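Local coordinates for geranylgeranyl pyrophosphate synthase (Geoglobus acetivorans, PDB 5JFQ), which builds geranylgeranyl diphosphate, with lesser amounts of farnesyl diphosphate, by successive additions of isopentenyl diphosphate to dimethylallyl diphosphate, using magnesium as cofactor, at residues I186-F191 and S196-L201; I206-G211 and E312-L317. All coordinates share one frame; numbering follows the deposited sequence.

How the interactions relate
Helix 195-221 carries one segment of each interaction. Interaction 1 comes first along the chain and lies near the start of that helix, where it pairs with the end of helix 165-190 across a short connection. Interaction 2 lies further along the same helix, which meets the C-terminal helix 305-316 there, and its segments are 101 residues apart at their closest ends. The two centres are 18 Å apart and the nearest atoms about 5 Å apart, without touching. Interaction 1 is the more peripheral, 19 Å from the centre of the chain against 10 Å for interaction 2. Helix 195-221 thus joins a local hairpin to long-range packing within a predominantly helical subunit.

Interaction 1 of 2, residues I186-F191 and S196-L201; sequences IPAVLF and SVEKAL
The methyl of A188 points across at the facing helix, where its CB is 3.9 Å from E198 CA. The same CB also lies 4.0 Å from L201 CD1 and, more loosely, 4.4 Å from V197 CG1. V197 and L201, one turn apart, direct their CB atoms back at 186-191, and the alanine methyl rests against both. Beside this, V189 offers CG2, the branch next to its own backbone N, to the outer half of the E198 side chain; CG2 lies 3.7 Å from E198 CG and 3.6 Å from E198 CD. E198 arrives there because CG is anti to the backbone N (chi1 -160°) and the chain stays extended beyond it, which lays the side chain obliquely across V189. The arrangement is an antiparallel helical hairpin within the mostly helical fold of the FPP/GGPP synthase family: the local axes approach to 8.6 Å at 160°, and A188 and E198 have the nearest CA atoms. F191 leaves helical geometry, and four residues later helix 195-221 is under way. Further out, E198 OE2 forms a salt bridge with K139 of helix 130-159, which gives the carboxylate a charged partner while V189 also packs on K139. On the other flank, L201 touches S55, and P187, at a kink where its N lacks a helical bond, packs on S55 and A56 of helix 47-58.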
ATOM      1  N   ILE B 186     -13.005 -15.253   0.302  1.00 58.53           N
ATOM      2  CA  ILE B 186     -13.668 -13.986   0.613  1.00 55.40           C
ATOM      3  C   ILE B 186     -15.180 -14.032   0.396  1.00 56.98           C
ATOM      4  O   ILE B 186     -15.897 -13.367   1.159  1.00 55.78           O
ATOM      5  CB  ILE B 186     -13.014 -12.801  -0.128  1.00 53.07           C
ATOM      6  CG1 ILE B 186     -13.386 -11.485   0.573  1.00 54.32           C
ATOM      7  CG2 ILE B 186     -13.343 -12.760  -1.617  1.00 49.31           C
ATOM      8  CD1 ILE B 186     -12.794 -10.235  -0.076  1.00 49.95           C
ATOM      9  N   PRO B 187     -15.738 -14.789  -0.565  1.00 58.40           N
ATOM     10  CA  PRO B 187     -17.211 -14.849  -0.625  1.00 56.92           C
ATOM     11  C   PRO B 187     -17.822 -15.500   0.607  1.00 58.93           C
ATOM     12  O   PRO B 187     -18.918 -15.105   1.035  1.00 57.17           O
ATOM     13  CB  PRO B 187     -17.491 -15.659  -1.904  1.00 55.83           C
ATOM     14  CG  PRO B 187     -16.241 -15.600  -2.696  1.00 56.93           C
ATOM     15  CD  PRO B 187     -15.140 -15.571  -1.667  1.00 56.66           C
ATOM     16  N   ALA B 188     -17.138 -16.482   1.201  1.00 54.21           N
ATOM     17  CA  ALA B 188     -17.593 -17.030   2.471  1.00 54.54           C
ATOM     18  C   ALA B 188     -17.569 -15.978   3.561  1.00 56.46           C
ATOM     19  O   ALA B 188     -18.405 -16.002   4.473  1.00 62.51           O
ATOM     20  CB  ALA B 188     -16.731 -18.219   2.880  1.00 57.39           C
ATOM     21  N   VAL B 189     -16.615 -15.056   3.496  1.00 54.27           N
ATOM     22  CA  VAL B 189     -16.581 -13.987   4.479  1.00 54.40           C
ATOM     23  C   VAL B 189     -17.671 -12.974   4.187  1.00 53.86           C
ATOM     24  O   VAL B 189     -18.392 -12.543   5.093  1.00 55.25           O
ATOM     25  CB  VAL B 189     -15.202 -13.318   4.509  1.00 53.82           C
ATOM     26  CG1 VAL B 189     -15.166 -12.266   5.609  1.00 50.26           C
ATOM     27  CG2 VAL B 189     -14.132 -14.360   4.714  1.00 56.67           C
ATOM     28  N   LEU B 190     -17.808 -12.590   2.913  1.00 49.42           N
ATOM     29  CA  LEU B 190     -18.730 -11.520   2.549  1.00 54.71           C
ATOM     30  C   LEU B 190     -20.181 -11.900   2.837  1.00 58.18           C
ATOM     31  O   LEU B 190     -20.981 -11.054   3.246  1.00 55.26           O
ATOM     32  CB  LEU B 190     -18.544 -11.151   1.076  1.00 54.38           C
ATOM     33  CG  LEU B 190     -17.358 -10.213   0.813  1.00 50.92           C
ATOM     34  CD1 LEU B 190     -17.097  -9.959  -0.670  1.00 40.56           C
ATOM     35  CD2 LEU B 190     -17.584  -8.907   1.547  1.00 48.83           C
ATOM     36  N   PHE B 191     -20.534 -13.171   2.649  1.00 60.35           N
ATOM     37  CA  PHE B 191     -21.905 -13.648   2.772  1.00 55.86           C
ATOM     38  C   PHE B 191     -22.079 -14.575   3.964  1.00 58.15           C
ATOM     39  O   PHE B 191     -22.858 -15.523   3.914  1.00 61.30           O
ATOM     40  CB  PHE B 191     -22.327 -14.333   1.480  1.00 50.50           C
ATOM     41  CG  PHE B 191     -21.982 -13.537   0.286  1.00 55.32           C
ATOM     42  CD1 PHE B 191     -22.118 -12.160   0.311  1.00 56.70           C
ATOM     43  CD2 PHE B 191     -21.475 -14.133  -0.841  1.00 59.65           C
ATOM     44  CE1 PHE B 191     -21.782 -11.387  -0.779  1.00 57.84           C
ATOM     45  CE2 PHE B 191     -21.135 -13.369  -1.943  1.00 63.50           C
ATOM     46  CZ  PHE B 191     -21.288 -11.986  -1.906  1.00 62.29           C
ATOM     47  N   SER B 196     -16.237 -23.173   9.152  1.00 71.93           N
ATOM     48  CA  SER B 196     -15.933 -24.396   8.414  1.00 69.73           C
ATOM     49  C   SER B 196     -15.833 -24.129   6.920  1.00 66.74           C
ATOM     50  O   SER B 196     -14.934 -24.641   6.243  1.00 68.52           O
ATOM     51  CB  SER B 196     -17.016 -25.436   8.681  1.00 73.15           C
ATOM     52  OG  SER B 196     -18.231 -25.035   8.061  1.00 71.81           O
ATOM     53  N   VAL B 197     -16.767 -23.343   6.387  1.00 65.43           N
ATOM     54  CA  VAL B 197     -16.785 -23.073   4.957  1.00 66.65           C
ATOM     55  C   VAL B 197     -15.625 -22.159   4.569  1.00 70.08           C
ATOM     56  O   VAL B 197     -14.933 -22.398   3.570  1.00 66.98           O
ATOM     57  CB  VAL B 197     -18.153 -22.481   4.571  1.00 67.20           C
ATOM     58  CG1 VAL B 197     -18.266 -22.300   3.075  1.00 66.11           C
ATOM     59  CG2 VAL B 197     -19.260 -23.375   5.089  1.00 65.82           C
ATOM     60  N   GLU B 198     -15.384 -21.111   5.366  1.00 69.97           N
ATOM     61  CA  GLU B 198     -14.277 -20.192   5.110  1.00 66.22           C
ATOM     62  C   GLU B 198     -12.952 -20.940   5.044  1.00 65.32           C
ATOM     63  O   GLU B 198     -12.259 -20.919   4.019  1.00 60.97           O
ATOM     64  CB  GLU B 198     -14.228 -19.121   6.204  1.00 61.66           C
ATOM     65  CG  GLU B 198     -13.473 -17.861   5.826  1.00 53.43           C
ATOM     66  CD  GLU B 198     -13.161 -16.979   7.025  1.00 56.43           C
ATOM     67  OE1 GLU B 198     -13.635 -17.267   8.135  1.00 65.15           O
ATOM     68  OE2 GLU B 198     -12.423 -15.995   6.867  1.00 60.44           O
ATOM     69  N   LYS B 199     -12.584 -21.604   6.143  1.00 65.70           N
ATOM     70  CA  LYS B 199     -11.342 -22.359   6.179  1.00 65.12           C
ATOM     71  C   LYS B 199     -11.259 -23.335   5.016  1.00 68.19           C
ATOM     72  O   LYS B 199     -10.171 -23.570   4.477  1.00 66.23           O
ATOM     73  CB  LYS B 199     -11.221 -23.096   7.513  1.00 65.24           C
ATOM     74  N   ALA B 200     -12.403 -23.879   4.587  1.00 70.05           N
ATOM     75  CA  ALA B 200     -12.398 -24.842   3.490  1.00 66.68           C
ATOM     76  C   ALA B 200     -12.040 -24.173   2.171  1.00 61.82           C
ATOM     77  O   ALA B 200     -11.192 -24.669   1.425  1.00 65.48           O
ATOM     78  CB  ALA B 200     -13.754 -25.542   3.397  1.00 63.27           C
ATOM     79  N   LEU B 201     -12.683 -23.046   1.856  1.00 66.16           N
ATOM     80  CA  LEU B 201     -12.314 -22.328   0.641  1.00 60.88           C
ATOM     81  C   LEU B 201     -10.931 -21.730   0.774  1.00 65.97           C
ATOM     82  O   LEU B 201     -10.190 -21.646  -0.211  1.00 65.05           O
ATOM     83  CB  LEU B 201     -13.332 -21.241   0.340  1.00 60.90           C
ATOM     84  CG  LEU B 201     -14.667 -21.815  -0.120  1.00 66.99           C
ATOM     85  CD1 LEU B 201     -15.764 -20.758  -0.071  1.00 61.60           C
ATOM     86  CD2 LEU B 201     -14.504 -22.377  -1.523  1.00 60.42           C
TER

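Interaction 2 of 2, residues I206-G211 and E312-L317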
ATOM      1  N   ILE B 206      -5.118 -21.773  -0.886  1.00 59.42           N
ATOM      2  CA  ILE B 206      -3.694 -21.847  -0.598  1.00 64.33           C
ATOM      3  C   ILE B 206      -3.070 -23.005  -1.347  1.00 66.56           C
ATOM      4  O   ILE B 206      -2.073 -22.844  -2.065  1.00 65.84           O
ATOM      5  CB  ILE B 206      -3.451 -21.980   0.911  1.00 64.80           C
ATOM      6  CG1 ILE B 206      -3.802 -20.676   1.614  1.00 64.90           C
ATOM      7  CG2 ILE B 206      -2.027 -22.396   1.180  1.00 63.76           C
ATOM      8  CD1 ILE B 206      -4.960 -20.838   2.529  1.00 69.63           C
ATOM      9  N   TYR B 207      -3.646 -24.193  -1.181  1.00 66.85           N
ATOM     10  CA  TYR B 207      -3.070 -25.379  -1.796  1.00 69.82           C
ATOM     11  C   TYR B 207      -3.037 -25.235  -3.303  1.00 69.13           C
ATOM     12  O   TYR B 207      -2.025 -25.552  -3.943  1.00 71.04           O
ATOM     13  CB  TYR B 207      -3.851 -26.614  -1.366  1.00 68.88           C
ATOM     14  CG  TYR B 207      -3.768 -26.814   0.121  1.00 66.16           C
ATOM     15  CD1 TYR B 207      -2.644 -26.407   0.816  1.00 61.44           C
ATOM     16  CD2 TYR B 207      -4.815 -27.381   0.833  1.00 66.85           C
ATOM     17  CE1 TYR B 207      -2.547 -26.570   2.165  1.00 58.82           C
ATOM     18  CE2 TYR B 207      -4.727 -27.550   2.197  1.00 65.38           C
ATOM     19  CZ  TYR B 207      -3.582 -27.138   2.858  1.00 64.97           C
ATOM     20  OH  TYR B 207      -3.473 -27.295   4.221  1.00 70.18           O
ATOM     21  N   SER B 208      -4.109 -24.710  -3.883  1.00 60.40           N
ATOM     22  CA  SER B 208      -4.062 -24.423  -5.305  1.00 64.76           C
ATOM     23  C   SER B 208      -2.910 -23.484  -5.625  1.00 68.63           C
ATOM     24  O   SER B 208      -2.253 -23.634  -6.657  1.00 68.20           O
ATOM     25  CB  SER B 208      -5.391 -23.841  -5.756  1.00 64.39           C
ATOM     26  OG  SER B 208      -6.442 -24.660  -5.280  1.00 67.94           O
ATOM     27  N   GLY B 209      -2.618 -22.541  -4.729  1.00 64.64           N
ATOM     28  CA  GLY B 209      -1.534 -21.610  -4.988  1.00 65.81           C
ATOM     29  C   GLY B 209      -0.180 -22.292  -4.999  1.00 69.95           C
ATOM     30  O   GLY B 209       0.596 -22.154  -5.948  1.00 70.16           O
ATOM     31  N   ILE B 210       0.113 -23.055  -3.949  1.00 65.10           N
ATOM     32  CA  ILE B 210       1.409 -23.710  -3.852  1.00 68.14           C
ATOM     33  C   ILE B 210       1.632 -24.638  -5.034  1.00 66.82           C
ATOM     34  O   ILE B 210       2.633 -24.528  -5.750  1.00 71.09           O
ATOM     35  CB  ILE B 210       1.521 -24.449  -2.514  1.00 69.40           C
ATOM     36  CG1 ILE B 210       1.363 -23.413  -1.398  1.00 66.05           C
ATOM     37  CG2 ILE B 210       2.844 -25.196  -2.440  1.00 66.49           C
ATOM     38  CD1 ILE B 210       1.179 -23.991  -0.038  1.00 67.59           C
ATOM     39  N   GLY B 211       0.703 -25.557  -5.264  1.00 66.93           N
ATOM     40  CA  GLY B 211       0.778 -26.374  -6.462  1.00 69.69           C
ATOM     41  C   GLY B 211       0.923 -25.543  -7.721  1.00 71.57           C
ATOM     42  O   GLY B 211       1.749 -25.847  -8.585  1.00 75.45           O
ATOM     43  N   GLU B 312     -11.846 -28.605 -11.591  1.00 76.90           N
ATOM     44  CA  GLU B 312     -11.146 -28.589 -12.870  1.00 80.38           C
ATOM     45  C   GLU B 312     -10.136 -27.451 -12.922  1.00 80.97           C
ATOM     46  O   GLU B 312      -9.088 -27.568 -13.573  1.00 84.43           O
ATOM     47  CB  GLU B 312     -12.158 -28.477 -14.018  1.00 83.81           C
ATOM     48  CG  GLU B 312     -13.234 -29.581 -14.010  1.00 86.17           C
ATOM     49  CD  GLU B 312     -14.459 -29.265 -14.881  1.00 92.31           C
ATOM     50  OE1 GLU B 312     -14.307 -28.594 -15.933  1.00 96.26           O
ATOM     51  OE2 GLU B 312     -15.578 -29.693 -14.511  1.00 91.56           O
ATOM     52  N   LEU B 313     -10.412 -26.364 -12.204  1.00 81.32           N
ATOM     53  CA  LEU B 313      -9.527 -25.206 -12.212  1.00 76.58           C
ATOM     54  C   LEU B 313      -8.264 -25.473 -11.402  1.00 73.89           C
ATOM     55  O   LEU B 313      -7.152 -25.152 -11.843  1.00 74.20           O
ATOM     56  CB  LEU B 313     -10.289 -23.995 -11.677  1.00 73.64           C
ATOM     57  CG  LEU B 313      -9.559 -22.703 -11.341  1.00 74.16           C
ATOM     58  CD1 LEU B 313      -8.959 -22.089 -12.590  1.00 71.27           C
ATOM     59  CD2 LEU B 313     -10.550 -21.755 -10.697  1.00 70.56           C
ATOM     60  N   ALA B 314      -8.412 -26.055 -10.208  1.00 71.31           N
ATOM     61  CA  ALA B 314      -7.245 -26.510  -9.464  1.00 72.12           C
ATOM     62  C   ALA B 314      -6.420 -27.473 -10.297  1.00 77.80           C
ATOM     63  O   ALA B 314      -5.197 -27.548 -10.137  1.00 77.71           O
ATOM     64  CB  ALA B 314      -7.667 -27.172  -8.153  1.00 71.26           C
ATOM     65  N   ASP B 315      -7.071 -28.202 -11.206  1.00 81.34           N
ATOM     66  CA  ASP B 315      -6.342 -29.058 -12.132  1.00 79.18           C
ATOM     67  C   ASP B 315      -5.574 -28.243 -13.162  1.00 76.57           C
ATOM     68  O   ASP B 315      -4.407 -28.538 -13.442  1.00 82.23           O
ATOM     69  CB  ASP B 315      -7.302 -30.028 -12.819  1.00 80.91           C
ATOM     70  CG  ASP B 315      -7.683 -31.188 -11.928  1.00 82.67           C
ATOM     71  OD1 ASP B 315      -6.817 -31.632 -11.135  1.00 74.37           O
ATOM     72  OD2 ASP B 315      -8.836 -31.660 -12.030  1.00 81.21           O
ATOM     73  N   TYR B 316      -6.202 -27.212 -13.738  1.00 79.73           N
ATOM     74  CA  TYR B 316      -5.504 -26.436 -14.757  1.00 80.65           C
ATOM     75  C   TYR B 316      -4.242 -25.798 -14.209  1.00 79.85           C
ATOM     76  O   TYR B 316      -3.296 -25.553 -14.963  1.00 86.27           O
ATOM     77  CB  TYR B 316      -6.395 -25.352 -15.351  1.00 80.55           C
ATOM     78  CG  TYR B 316      -5.677 -24.544 -16.424  1.00 83.13           C
ATOM     79  CD1 TYR B 316      -5.287 -25.131 -17.622  1.00 84.06           C
ATOM     80  CD2 TYR B 316      -5.372 -23.201 -16.230  1.00 84.75           C
ATOM     81  CE1 TYR B 316      -4.628 -24.396 -18.605  1.00 86.32           C
ATOM     82  CE2 TYR B 316      -4.710 -22.458 -17.210  1.00 82.83           C
ATOM     83  CZ  TYR B 316      -4.346 -23.060 -18.390  1.00 80.56           C
ATOM     84  N   LEU B 317      -4.196 -25.525 -12.908  1.00 78.34           N
ATOM     85  CA  LEU B 317      -2.979 -24.942 -12.362  1.00 78.94           C
ATOM     86  C   LEU B 317      -1.793 -25.885 -12.491  1.00 81.08           C
ATOM     87  O   LEU B 317      -0.651 -25.419 -12.496  1.00 85.15           O
ATOM     88  CB  LEU B 317      -3.192 -24.539 -10.903  1.00 74.79           C
ATOM     89  CG  LEU B 317      -4.403 -23.620 -10.691  1.00 76.84           C
ATOM     90  CD1 LEU B 317      -4.431 -23.015  -9.282  1.00 67.56           C
ATOM     91  CD2 LEU B 317      -4.463 -22.533 -11.759  1.00 71.19           C
TER
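The flat group that takes part here is the peptide carbonyl of S208, approached by a methyl of L317: L317 CD1 is 3.5 Å from S208 O and stands well above the carbonyl plane, displaced past the oxygen and toward the CA side. This is helix-to-helix packing in the alpha-helical trans-prenyltransferase fold, where helix 195-221 meets the C-terminal helix 305-316. The same L317 CD1 also approaches S208 CB at 3.7 Å, so a single methyl bridges backbone and side chain of the serine. L317 gets there with CG anti to its carbonyl carbon (chi1 -54°) and a nearly straight second torsion. The close spacing is consistent with the small residues at its centre: S208 and A314 have the nearest CA atoms, 5.6 Å apart. Helix 280-298 packs alongside, with A294 against S208 and I291 against A314, while L317 also touches F212 and L47. The side chain of L317 lies about 8 Å from that of K45, which probably binds isopentenyl diphosphate, as in related enzymes. S208 OG is hydrogen-bonded to Y204 O one turn earlier, and it meets A314 CB at 4.0 Å.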